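Local coordinates for protein sialidase B (PDB 4XJW) that cleaves alpha-linked terminal sialic acid from oligosaccharides, glycoproteins and glycolipids, acting as an intramolecular trans-sialidase, at residues L333-N338 with F413-T418. The protein carries 1 engineered substitution. Residues are numbered along the deposited sequence; the frame is centred on the assembly and turned at random.
Sequences LKLKKN and FKVTPT
Lys336 and Lys414 form an antiparallel hydrogen-bonded pair: Lys336 N donates to Lys414 O at 2.9 Å (N-H...O angle 162°), and Lys414 N returns an equally short bond to Lys336 O at 157°. Each acceptor also receives a CA-H...O contact, Lys414 O from Leu335 CA at 3.3 Å and Lys336 O from Phe413 CA at 3.4 Å. The direct ladder then gives way to water: one molecule accepts from Thr416 N, 2.9 Å away, but its leg to Lys334 O is implausibly short, so that half of a backbone bridge is doubtful. A second water joins Lys334 NZ to Thr416 OG1, while the ammonium group also forms a salt bridge with Asp321.

Lys337 and Phe413 are the adjacent non-hydrogen-bonded pair. The Lys337 chain, with CG anti to the backbone N (chi1 -164°) and extended beyond it, crosses the Phe413 side chain obliquely; CG reaches CE1 of Phe413 at 3.5 Å and CD and CE lie beside CZ. Leu335 CD1 meets Phe413 CB, its side chain crossing that of Phe413 at about a right angle. Farther along, CG1 of Val415 touches CD2 of both Leu333 and Leu335, each at 3.8 Å.

Phe413 is further enclosed by edge-to-face contacts with Tyr345 and Tyr364, and Tyr420 packs on Leu333 and Val415. Strand 345-347 also pairs with 330-337, within a curled antiparallel sheet formed mostly by residues 324-403, consistent with a beta domain inserted into the catalytic beta-propeller of family 33 sialidases. From short strand 413-414 the chain runs on to strand 420-426 of another sheet.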
loop_
_atom_site.group_PDB
_atom_site.type_symbol
_atom_site.label_atom_id
_atom_site.label_comp_id
_atom_site.label_asym_id
_atom_site.label_seq_id
_atom_site.Cartn_x
_atom_site.Cartn_y
_atom_site.Cartn_z
ATOM N N LEU A 333 16.579 -24.179 -13.496
ATOM C CA LEU A 333 16.933 -23.386 -12.327
ATOM C C LEU A 333 18.263 -23.852 -11.746
ATOM O O LEU A 333 18.436 -25.041 -11.465
ATOM C CB LEU A 333 15.827 -23.509 -11.278
ATOM C CG LEU A 333 15.930 -22.646 -10.020
ATOM C CD1 LEU A 333 15.760 -21.183 -10.379
ATOM C CD2 LEU A 333 14.875 -23.083 -9.000
ATOM N N LYS A 334 19.197 -22.919 -11.587
ATOM C CA LYS A 334 20.518 -23.229 -11.044
ATOM C C LYS A 334 20.465 -23.230 -9.529
ATOM O O LYS A 334 19.727 -22.448 -8.928
ATOM C CB LYS A 334 21.565 -22.223 -11.534
ATOM C CG LYS A 334 21.791 -22.242 -13.039
ATOM C CD LYS A 334 22.875 -21.272 -13.464
ATOM C CE LYS A 334 22.440 -19.835 -13.263
ATOM N NZ LYS A 334 23.497 -18.871 -13.654
ATOM N N LEU A 335 21.235 -24.123 -8.914
ATOM C CA LEU A 335 21.327 -24.173 -7.460
ATOM C C LEU A 335 22.776 -24.230 -6.992
ATOM O O LEU A 335 23.634 -24.821 -7.652
ATOM C CB LEU A 335 20.587 -25.386 -6.904
ATOM C CG LEU A 335 19.071 -25.464 -7.083
ATOM C CD1 LEU A 335 18.536 -26.818 -6.635
ATOM C CD2 LEU A 335 18.389 -24.337 -6.329
ATOM N N LYS A 336 23.027 -23.618 -5.841
ATOM C CA LYS A 336 24.326 -23.684 -5.188
ATOM C C LYS A 336 24.165 -24.471 -3.903
ATOM O O LYS A 336 23.256 -24.207 -3.108
ATOM C CB LYS A 336 24.854 -22.279 -4.885
ATOM C CG LYS A 336 25.985 -22.246 -3.857
ATOM C CD LYS A 336 26.559 -20.851 -3.709
ATOM C CE LYS A 336 27.237 -20.421 -4.992
ATOM N NZ LYS A 336 27.808 -19.048 -4.902
ATOM N N LYS A 337 25.035 -25.453 -3.697
ATOM C CA LYS A 337 24.957 -26.262 -2.494
ATOM C C LYS A 337 25.812 -25.624 -1.411
ATOM O O LYS A 337 26.836 -25.013 -1.708
ATOM C CB LYS A 337 25.418 -27.691 -2.775
ATOM C CG LYS A 337 25.002 -28.677 -1.701
ATOM C CD LYS A 337 25.518 -30.080 -1.988
ATOM C CE LYS A 337 25.066 -31.061 -0.914
ATOM N NZ LYS A 337 25.632 -32.428 -1.128
ATOM N N ASN A 338 25.395 -25.753 -0.156
ATOM C CA ASN A 338 26.143 -25.141 0.935
ATOM C C ASN A 338 27.585 -25.647 0.969
ATOM O O ASN A 338 27.827 -26.852 0.892
ATOM C CB ASN A 338 25.459 -25.394 2.275
ATOM C CG ASN A 338 25.974 -24.477 3.371
ATOM O OD1 ASN A 338 26.600 -23.449 3.102
ATOM N ND2 ASN A 338 25.706 -24.843 4.613
ATOM N N PHE A 413 20.342 -26.093 -0.577
ATOM C CA PHE A 413 20.470 -25.675 -1.965
ATOM C C PHE A 413 19.797 -24.318 -2.146
ATOM O O PHE A 413 18.650 -24.136 -1.736
ATOM C CB PHE A 413 19.814 -26.702 -2.892
ATOM C CG PHE A 413 20.578 -27.981 -3.011
ATOM C CD1 PHE A 413 21.663 -28.073 -3.865
ATOM C CD2 PHE A 413 20.200 -29.096 -2.277
ATOM C CE1 PHE A 413 22.375 -29.257 -3.980
ATOM C CE2 PHE A 413 20.901 -30.287 -2.391
ATOM C CZ PHE A 413 21.987 -30.365 -3.245
ATOM N N LYS A 414 20.510 -23.373 -2.749
ATOM C CA LYS A 414 20.013 -22.003 -2.881
ATOM C C LYS A 414 19.994 -21.524 -4.329
ATOM O O LYS A 414 20.890 -21.846 -5.113
ATOM C CB LYS A 414 20.847 -21.061 -2.000
ATOM C CG LYS A 414 20.557 -21.272 -0.520
ATOM C CD LYS A 414 21.532 -20.528 0.379
ATOM C CE LYS A 414 21.124 -19.094 0.605
ATOM N NZ LYS A 414 21.917 -18.487 1.726
ATOM N N VAL A 415 18.961 -20.761 -4.683
ATOM C CA VAL A 415 18.871 -20.180 -6.017
ATOM C C VAL A 415 19.777 -18.964 -6.136
ATOM O O VAL A 415 20.253 -18.418 -5.137
ATOM C CB VAL A 415 17.424 -19.779 -6.370
ATOM C CG1 VAL A 415 16.517 -20.995 -6.338
ATOM C CG2 VAL A 415 16.910 -18.723 -5.411
ATOM N N THR A 416 20.014 -18.543 -7.372
ATOM C CA THR A 416 20.777 -17.334 -7.643
ATOM C C THR A 416 20.127 -16.134 -6.952
ATOM O O THR A 416 18.906 -15.985 -7.000
ATOM C CB THR A 416 20.831 -17.081 -9.163
ATOM O OG1 THR A 416 21.456 -18.198 -9.818
ATOM C CG2 THR A 416 21.578 -15.814 -9.486
ATOM N N PRO A 417 20.930 -15.303 -6.265
ATOM C CA PRO A 417 20.409 -14.119 -5.568
ATOM C C PRO A 417 20.036 -13.029 -6.552
ATOM O O PRO A 417 20.734 -12.035 -6.682
ATOM C CB PRO A 417 21.592 -13.667 -4.701
ATOM C CG PRO A 417 22.796 -14.153 -5.466
ATOM C CD PRO A 417 22.373 -15.486 -6.021
ATOM N N THR A 418 18.924 -13.229 -7.250
ATOM C CA THR A 418 18.449 -12.250 -8.215
ATOM C C THR A 418 16.934 -12.259 -8.153
ATOM O O THR A 418 16.364 -13.043 -7.402
ATOM C CB THR A 418 18.945 -12.583 -9.643
ATOM O OG1 THR A 418 18.683 -11.481 -10.525
ATOM C CG2 THR A 418 18.280 -13.852 -10.173
HETATM O O HOH W 1 19.254 -20.090 -9.646
HETATM O O HOH W 2 24.186 -18.116 -10.628
#